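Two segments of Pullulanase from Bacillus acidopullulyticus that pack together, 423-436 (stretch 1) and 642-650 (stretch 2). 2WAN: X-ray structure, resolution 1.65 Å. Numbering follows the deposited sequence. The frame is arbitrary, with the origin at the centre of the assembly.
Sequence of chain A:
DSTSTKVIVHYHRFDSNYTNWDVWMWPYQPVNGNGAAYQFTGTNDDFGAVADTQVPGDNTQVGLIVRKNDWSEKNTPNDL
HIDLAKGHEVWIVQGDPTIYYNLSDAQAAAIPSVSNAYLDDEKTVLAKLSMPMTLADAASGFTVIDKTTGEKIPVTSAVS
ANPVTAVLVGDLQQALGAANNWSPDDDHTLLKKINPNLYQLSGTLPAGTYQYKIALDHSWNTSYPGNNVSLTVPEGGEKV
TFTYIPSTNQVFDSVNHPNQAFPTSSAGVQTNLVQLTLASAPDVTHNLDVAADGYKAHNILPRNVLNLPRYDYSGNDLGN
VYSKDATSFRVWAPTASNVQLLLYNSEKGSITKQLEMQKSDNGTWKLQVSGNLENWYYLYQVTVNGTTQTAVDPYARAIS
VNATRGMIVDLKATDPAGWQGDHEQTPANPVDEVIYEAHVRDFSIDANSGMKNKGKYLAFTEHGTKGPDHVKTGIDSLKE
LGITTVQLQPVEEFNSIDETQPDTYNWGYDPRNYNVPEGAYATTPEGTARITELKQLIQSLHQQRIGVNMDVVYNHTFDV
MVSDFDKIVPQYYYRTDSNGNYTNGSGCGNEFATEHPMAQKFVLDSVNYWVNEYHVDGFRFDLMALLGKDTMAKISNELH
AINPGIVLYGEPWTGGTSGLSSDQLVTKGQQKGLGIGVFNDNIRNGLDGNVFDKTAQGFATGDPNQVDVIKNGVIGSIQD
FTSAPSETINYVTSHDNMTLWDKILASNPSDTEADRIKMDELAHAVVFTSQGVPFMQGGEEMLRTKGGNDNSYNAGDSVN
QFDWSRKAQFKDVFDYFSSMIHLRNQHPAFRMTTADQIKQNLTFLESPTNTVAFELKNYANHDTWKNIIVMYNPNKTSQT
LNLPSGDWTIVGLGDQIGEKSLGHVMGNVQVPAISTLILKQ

Stretch 1, residues 423-436: HEQTPANPVDEVIY
Stretch 2 642-650: INPGIVLYG

Stretch 1 begins extended, from Glu-424 (phi/psi -56/149) through Thr-426 (-128/110) to Pro-427 (-78/178). After Ala-428 (-62/-34) and Asn-429 (-148/148) it makes one short 3-10 segment, 430-432, with Pro-430 at -56/-29, Val-431 at -65/-9 and Asp-432 at -88/-1. It then straightens through Glu-433 (-96/146) and Val-434 (-121/108) into the strand that starts at Ile-435 (-94/132). Backbone hydrogen bonds fix the bend: Asp-432 N to Asn-429 O and Glu-433 N to Pro-430 O, both 3.0 Å. Asn-429, chi1 t, makes no contact across the interface but steadies its own chain, its OD1 accepting from Val-431 N at 3.1 Å.

Stretch 2 makes a type I turn from Asn-643 (-154/111) to Ile-646 (-60/135), with Pro-644 at -65/-15 and Gly-645 at -84/-6, closed by Ile-646 N to Asn-643 O at 3.1 Å. From Val-647 (-107/129) it runs as a strand through Leu-648 (-131/131), Tyr-649 (-163/171) and Gly-650 (-179/-175). The register sets Thr-426 CA 4.8 Å from Gly-645 CA and Pro-430 CA 5.8 Å from Val-647 CA, so both chains advance in the same general sense. No direct backbone hydrogen bond joins the stretches; a water instead donates to Pro-427 O at 2.7 Å and to Gly-645 O at 2.9 Å, bridging two carbonyls that could not bond to each other.

The direct polar link is Asn-643 ND2 to Thr-426 OG1, 2.9 Å and nearly straight at 164°. Asn-643 is t with chi2 near -3°, and the same amide works twice: its OD1 accepts from Gly-645 N at 2.9 Å, bracing the turn, while ND2 reaches across to Thr-426. Thr-426 is p, and its methyl lies beside Ile-646, CG2 to CG1 4.2 Å. Asparagine and threonine suit these places because one offers donor and acceptor together and the other joins a hydroxyl to a methyl.

Gly-645 is the steric rule of the contact. Its CA comes within 3.6 Å of Pro-427 O, and Thr-426 CB sits 3.5 Å from Gly-645 O. A CB built ideally here would fall 2.9 Å from Thr-426 CB and 3.0 Å from Pro-427 O, both clashes, so the close approach depends on the absent side chain.

Val-647 (t) gives up the largest area, 80 of the 416 Å² buried in all. Pointing toward stretch 1, it meets the Pro-430 ring, CG1 to CB 3.9 Å, and lies against the carboxylate of Glu-433, CG2 to OE2 3.4 Å. Glu-433, m then t, is buried, but its OE1 is hydrogen-bonded elsewhere in the structure. A branched apolar side chain can touch both neighbours here, and its beta branching suits the extended backbone.

Farther along, Ile-435 (m, t) and Tyr-649 (p, chi2 -83°) point toward one another's stretches. Ile-435 CD1 approaches the ring obliquely, 3.8 Å from Tyr-649 CZ and 3.7 Å from Tyr-649 OH. The ring supplies apolar surface in a buried setting, while its hydroxyl finds a partner elsewhere in the structure.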

ATOM      1  N   HIS A 423     -13.421 -23.127   8.795  1.00 15.60           N
ATOM      2  CA  HIS A 423     -12.152 -22.956   9.517  1.00 17.41           C
ATOM      3  C   HIS A 423     -11.123 -22.096   8.741  1.00 19.06           C
ATOM      4  O   HIS A 423     -10.843 -22.355   7.568  1.00 19.96           O
ATOM      5  CB  HIS A 423     -11.561 -24.327   9.868  1.00 17.82           C
ATOM      6  CG  HIS A 423     -10.353 -24.253  10.751  1.00 19.29           C
ATOM      7  ND1 HIS A 423      -9.109 -24.709  10.365  1.00 26.11           N
ATOM      8  CD2 HIS A 423     -10.202 -23.754  12.001  1.00 18.08           C
ATOM      9  CE1 HIS A 423      -8.244 -24.498  11.345  1.00 17.67           C
ATOM     10  NE2 HIS A 423      -8.880 -23.915  12.345  1.00 22.21           N
ATOM     11  N   GLU A 424     -10.572 -21.087   9.422  1.00 18.60           N
ATOM     12  CA  GLU A 424      -9.540 -20.202   8.864  1.00 19.34           C
ATOM     13  C   GLU A 424      -8.310 -20.949   8.353  1.00 19.36           C
ATOM     14  O   GLU A 424      -7.933 -22.016   8.874  1.00 18.33           O
ATOM     15  CB  GLU A 424      -9.125 -19.127   9.882  1.00 19.08           C
ATOM     16  CG  GLU A 424      -8.625 -19.659  11.234  1.00 24.08           C
ATOM     17  CD  GLU A 424      -9.743 -19.927  12.258  1.00 41.79           C
ATOM     18  OE1 GLU A 424     -10.946 -19.995  11.891  1.00 41.21           O
ATOM     19  OE2 GLU A 424      -9.407 -20.078  13.450  1.00 44.73           O
ATOM     20  N   GLN A 425      -7.695 -20.363   7.328  1.00 15.51           N
ATOM     21  CA  GLN A 425      -6.494 -20.900   6.720  1.00 17.09           C
ATOM     22  C   GLN A 425      -5.353 -19.886   6.859  1.00 18.13           C
ATOM     23  O   GLN A 425      -5.012 -19.152   5.921  1.00 19.50           O
ATOM     24  CB  GLN A 425      -6.761 -21.274   5.262  1.00 16.62           C
ATOM     25  CG  GLN A 425      -7.659 -22.483   5.079  1.00 15.76           C
ATOM     26  CD  GLN A 425      -7.105 -23.744   5.714  1.00 24.00           C
ATOM     27  OE1 GLN A 425      -7.821 -24.462   6.418  1.00 28.27           O
ATOM     28  NE2 GLN A 425      -5.828 -24.014   5.476  1.00 24.03           N
ATOM     29  N   THR A 426      -4.804 -19.835   8.068  1.00 18.95           N
ATOM     30  CA  THR A 426      -3.752 -18.896   8.440  1.00 21.45           C
ATOM     31  C   THR A 426      -2.633 -19.728   9.049  1.00 22.82           C
ATOM     32  O   THR A 426      -2.798 -20.287  10.140  1.00 24.41           O
ATOM     33  CB  THR A 426      -4.263 -17.872   9.478  1.00 22.81           C
ATOM     34  OG1 THR A 426      -5.034 -18.551  10.488  1.00 20.63           O
ATOM     35  CG2 THR A 426      -5.178 -16.835   8.812  1.00 17.92           C
ATOM     36  N   PRO A 427      -1.496 -19.843   8.344  1.00 20.30           N
ATOM     37  CA  PRO A 427      -0.417 -20.682   8.866  1.00 15.86           C
ATOM     38  C   PRO A 427       0.382 -19.993   9.978  1.00 14.51           C
ATOM     39  O   PRO A 427       0.111 -18.836  10.315  1.00 15.14           O
ATOM     40  CB  PRO A 427       0.465 -20.896   7.641  1.00 16.72           C
ATOM     41  CG  PRO A 427       0.342 -19.611   6.914  1.00 15.52           C
ATOM     42  CD  PRO A 427      -1.129 -19.240   7.048  1.00 17.63           C
ATOM     43  N   ALA A 428       1.365 -20.709  10.533  1.00 14.08           N
ATOM     44  CA  ALA A 428       2.156 -20.182  11.664  1.00 14.43           C
ATOM     45  C   ALA A 428       2.943 -18.923  11.304  1.00 14.60           C
ATOM     46  O   ALA A 428       3.122 -18.035  12.142  1.00 15.12           O
ATOM     47  CB  ALA A 428       3.080 -21.263  12.224  1.00 17.21           C
ATOM     48  N   ASN A 429       3.401 -18.840  10.055  1.00 12.37           N
ATOM     49  CA  ASN A 429       4.242 -17.733   9.622  1.00 11.13           C
ATOM     50  C   ASN A 429       3.963 -17.453   8.145  1.00 10.51           C
ATOM     51  O   ASN A 429       3.648 -18.382   7.413  1.00 11.92           O
ATOM     52  CB  ASN A 429       5.726 -18.087   9.814  1.00 11.18           C
ATOM     53  CG  ASN A 429       6.627 -16.883   9.665  1.00 13.43           C
ATOM     54  OD1 ASN A 429       6.987 -16.474   8.545  1.00 12.02           O
ATOM     55  ND2 ASN A 429       6.966 -16.268  10.800  1.00 14.11           N
ATOM     56  N   PRO A 430       4.075 -16.189   7.707  1.00 10.53           N
ATOM     57  CA  PRO A 430       3.822 -15.916   6.271  1.00 11.10           C
ATOM     58  C   PRO A 430       4.679 -16.726   5.296  1.00 10.05           C
ATOM     59  O   PRO A 430       4.223 -16.995   4.170  1.00  9.67           O
ATOM     60  CB  PRO A 430       4.126 -14.430   6.139  1.00 11.11           C
ATOM     61  CG  PRO A 430       3.711 -13.885   7.517  1.00 11.54           C
ATOM     62  CD  PRO A 430       4.160 -14.934   8.494  1.00 10.01           C
ATOM     63  N   VAL A 431       5.893 -17.120   5.709  1.00 10.06           N
ATOM     64  CA  VAL A 431       6.769 -17.917   4.819  1.00  9.11           C
ATOM     65  C   VAL A 431       6.206 -19.303   4.489  1.00 10.28           C
ATOM     66  O   VAL A 431       6.743 -19.995   3.615  1.00 10.84           O
ATOM     67  CB  VAL A 431       8.232 -18.074   5.345  1.00  9.59           C
ATOM     68  CG1 VAL A 431       8.907 -16.693   5.516  1.00 11.25           C
ATOM     69  CG2 VAL A 431       8.319 -18.897   6.634  1.00  8.17           C
ATOM     70  N   ASP A 432       5.127 -19.687   5.177  1.00  9.17           N
ATOM     71  CA  ASP A 432       4.441 -20.948   4.951  1.00  9.61           C
ATOM     72  C   ASP A 432       3.360 -20.852   3.870  1.00  9.30           C
ATOM     73  O   ASP A 432       2.708 -21.865   3.563  1.00 10.96           O
ATOM     74  CB  ASP A 432       3.802 -21.458   6.256  1.00  8.80           C
ATOM     75  CG  ASP A 432       4.848 -21.747   7.336  1.00 13.85           C
ATOM     76  OD1 ASP A 432       5.972 -22.151   6.980  1.00 12.15           O
ATOM     77  OD2 ASP A 432       4.543 -21.547   8.520  1.00 13.91           O
ATOM     78  N   GLU A 433       3.165 -19.665   3.303  1.00 10.06           N
ATOM     79  CA  GLU A 433       2.177 -19.513   2.216  1.00  9.41           C
ATOM     80  C   GLU A 433       2.846 -19.606   0.850  1.00 10.95           C
ATOM     81  O   GLU A 433       3.989 -19.214   0.696  1.00 10.59           O
ATOM     82  CB  GLU A 433       1.422 -18.180   2.327  1.00 11.78           C
ATOM     83  CG  GLU A 433       0.570 -18.093   3.602  1.00 13.11           C
ATOM     84  CD  GLU A 433      -0.586 -17.127   3.519  1.00 14.68           C
ATOM     85  OE1 GLU A 433      -0.564 -16.211   2.667  1.00 12.87           O
ATOM     86  OE2 GLU A 433      -1.540 -17.294   4.324  1.00 13.33           O
ATOM     87  N   VAL A 434       2.127 -20.180  -0.116  1.00  9.12           N
ATOM     88  CA  VAL A 434       2.489 -20.060  -1.541  1.00  9.27           C
ATOM     89  C   VAL A 434       1.283 -19.408  -2.205  1.00 10.41           C
ATOM     90  O   VAL A 434       0.219 -20.037  -2.365  1.00 11.27           O
ATOM     91  CB  VAL A 434       2.812 -21.410  -2.203  1.00  9.33           C
ATOM     92  CG1 VAL A 434       3.363 -21.147  -3.617  1.00  9.75           C
ATOM     93  CG2 VAL A 434       3.863 -22.157  -1.394  1.00 11.45           C
ATOM     94  N   ILE A 435       1.467 -18.142  -2.570  1.00  8.75           N
ATOM     95  CA  ILE A 435       0.357 -17.259  -2.913  1.00  8.77           C
ATOM     96  C   ILE A 435       0.128 -17.272  -4.436  1.00  9.85           C
ATOM     97  O   ILE A 435       1.060 -17.109  -5.211  1.00  8.68           O
ATOM     98  CB  ILE A 435       0.619 -15.824  -2.384  1.00 11.08           C
ATOM     99  CG1 ILE A 435       0.741 -15.842  -0.852  1.00  9.04           C
ATOM    100  CG2 ILE A 435      -0.516 -14.887  -2.795  1.00  9.22           C
ATOM    101  CD1 ILE A 435       1.230 -14.506  -0.240  1.00 10.14           C
ATOM    102  N   TYR A 436      -1.126 -17.439  -4.844  1.00  9.41           N
ATOM    103  CA  TYR A 436      -1.500 -17.569  -6.251  1.00  8.71           C
ATOM    104  C   TYR A 436      -2.486 -16.457  -6.600  1.00  9.24           C
ATOM    105  O   TYR A 436      -3.632 -16.470  -6.142  1.00  9.33           O
ATOM    106  CB  TYR A 436      -2.139 -18.948  -6.425  1.00  7.18           C
ATOM    107  CG  TYR A 436      -2.558 -19.389  -7.818  1.00  7.52           C
ATOM    108  CD1 TYR A 436      -3.852 -19.161  -8.276  1.00  7.75           C
ATOM    109  CD2 TYR A 436      -1.683 -20.114  -8.631  1.00  9.10           C
ATOM    110  CE1 TYR A 436      -4.271 -19.610  -9.534  1.00 10.54           C
ATOM    111  CE2 TYR A 436      -2.084 -20.575  -9.897  1.00  9.39           C
ATOM    112  CZ  TYR A 436      -3.375 -20.339 -10.331  1.00 11.57           C
ATOM    113  OH  TYR A 436      -3.774 -20.817 -11.563  1.00 11.68           O
ATOM    114  N   ILE A 642      -6.714 -10.443  16.574  1.00 18.73           N
ATOM    115  CA  ILE A 642      -7.806 -11.360  16.243  1.00 20.68           C
ATOM    116  C   ILE A 642      -7.213 -12.744  15.955  1.00 20.80           C
ATOM    117  O   ILE A 642      -7.657 -13.751  16.506  1.00 20.82           O
ATOM    118  CB  ILE A 642      -8.607 -10.832  15.033  1.00 20.56           C
ATOM    119  CG1 ILE A 642      -9.369  -9.563  15.434  1.00 23.95           C
ATOM    120  CG2 ILE A 642      -9.574 -11.910  14.457  1.00 23.46           C
ATOM    121  CD1 ILE A 642      -9.768  -8.729  14.276  1.00 31.42           C
ATOM    122  N   ASN A 643      -6.191 -12.773  15.104  1.00 18.85           N
ATOM    123  CA  ASN A 643      -5.564 -14.015  14.677  1.00 16.90           C
ATOM    124  C   ASN A 643      -4.121 -13.726  14.263  1.00 17.93           C
ATOM    125  O   ASN A 643      -3.904 -13.058  13.260  1.00 14.84           O
ATOM    126  CB  ASN A 643      -6.360 -14.610  13.508  1.00 16.34           C
ATOM    127  CG  ASN A 643      -5.736 -15.880  12.944  1.00 16.78           C
ATOM    128  OD1 ASN A 643      -4.673 -16.317  13.377  1.00 19.69           O
ATOM    129  ND2 ASN A 643      -6.405 -16.473  11.957  1.00 20.04           N
ATOM    130  N   PRO A 644      -3.128 -14.221  15.042  1.00 16.51           N
ATOM    131  CA  PRO A 644      -1.728 -13.891  14.737  1.00 17.55           C
ATOM    132  C   PRO A 644      -1.246 -14.447  13.402  1.00 14.88           C
ATOM    133  O   PRO A 644      -0.205 -14.024  12.920  1.00 16.28           O
ATOM    134  CB  PRO A 644      -0.937 -14.528  15.897  1.00 19.90           C
ATOM    135  CG  PRO A 644      -1.851 -15.507  16.506  1.00 21.66           C
ATOM    136  CD  PRO A 644      -3.250 -15.003  16.289  1.00 19.35           C
ATOM    137  N   GLY A 645      -1.997 -15.392  12.824  1.00 12.81           N
ATOM    138  CA  GLY A 645      -1.631 -15.981  11.534  1.00  9.54           C
ATOM    139  C   GLY A 645      -2.068 -15.184  10.308  1.00 12.03           C
ATOM    140  O   GLY A 645      -1.699 -15.544   9.187  1.00 11.50           O
ATOM    141  N   ILE A 646      -2.838 -14.106  10.499  1.00  9.70           N
ATOM    142  CA  ILE A 646      -3.262 -13.292   9.348  1.00 11.63           C
ATOM    143  C   ILE A 646      -2.020 -12.734   8.626  1.00 11.51           C
ATOM    144  O   ILE A 646      -1.082 -12.253   9.267  1.00 13.22           O
ATOM    145  CB  ILE A 646      -4.267 -12.185   9.770  1.00  9.87           C
ATOM    146  CG1 ILE A 646      -5.611 -12.838  10.129  1.00 14.04           C
ATOM    147  CG2 ILE A 646      -4.470 -11.165   8.637  1.00 12.71           C
ATOM    148  CD1 ILE A 646      -6.682 -11.888  10.728  1.00 15.97           C
ATOM    149  N   VAL A 647      -2.011 -12.821   7.297  1.00  9.27           N
ATOM    150  CA  VAL A 647      -0.844 -12.409   6.492  1.00 10.55           C
ATOM    151  C   VAL A 647      -1.153 -11.110   5.770  1.00  9.85           C
ATOM    152  O   VAL A 647      -2.194 -10.991   5.113  1.00  9.83           O
ATOM    153  CB  VAL A 647      -0.453 -13.499   5.472  1.00 11.63           C
ATOM    154  CG1 VAL A 647       0.758 -13.053   4.621  1.00 11.65           C
ATOM    155  CG2 VAL A 647      -0.151 -14.811   6.193  1.00 13.69           C
ATOM    156  N   LEU A 648      -0.254 -10.138   5.919  1.00  9.07           N
ATOM    157  CA  LEU A 648      -0.460  -8.784   5.431  1.00 10.27           C
ATOM    158  C   LEU A 648       0.757  -8.332   4.650  1.00 10.74           C
ATOM    159  O   LEU A 648       1.883  -8.468   5.138  1.00 11.49           O
ATOM    160  CB  LEU A 648      -0.679  -7.823   6.609  1.00 13.65           C
ATOM    161  CG  LEU A 648      -1.771  -8.257   7.585  1.00 12.75           C
ATOM    162  CD1 LEU A 648      -1.643  -7.478   8.905  1.00 15.26           C
ATOM    163  CD2 LEU A 648      -3.163  -8.103   6.954  1.00 12.68           C
ATOM    164  N   TYR A 649       0.543  -7.792   3.456  1.00  9.31           N
ATOM    165  CA  TYR A 649       1.685  -7.356   2.619  1.00  9.76           C
ATOM    166  C   TYR A 649       1.191  -6.411   1.534  1.00 10.40           C
ATOM    167  O   TYR A 649      -0.026  -6.228   1.357  1.00 11.07           O
ATOM    168  CB  TYR A 649       2.419  -8.578   2.005  1.00 10.47           C
ATOM    169  CG  TYR A 649       1.470  -9.475   1.264  1.00 13.53           C
ATOM    170  CD1 TYR A 649       0.700 -10.433   1.951  1.00 12.70           C
ATOM    171  CD2 TYR A 649       1.285  -9.330  -0.114  1.00 11.42           C
ATOM    172  CE1 TYR A 649      -0.220 -11.245   1.279  1.00 11.93           C
ATOM    173  CE2 TYR A 649       0.370 -10.127  -0.799  1.00  9.05           C
ATOM    174  CZ  TYR A 649      -0.384 -11.080  -0.102  1.00 10.63           C
ATOM    175  OH  TYR A 649      -1.297 -11.864  -0.782  1.00 11.64           O
ATOM    176  N   GLY A 650       2.121  -5.786   0.815  1.00 10.99           N
ATOM    177  CA  GLY A 650       1.713  -4.895  -0.269  1.00 10.14           C
ATOM    178  C   GLY A 650       2.859  -4.275  -1.031  1.00 13.82           C
ATOM    179  O   GLY A 650       4.018  -4.596  -0.773  1.00 11.00           O
TER
HETATM  180  O   HOH W   1       0.983 -16.517   9.196  1.00 12.51           O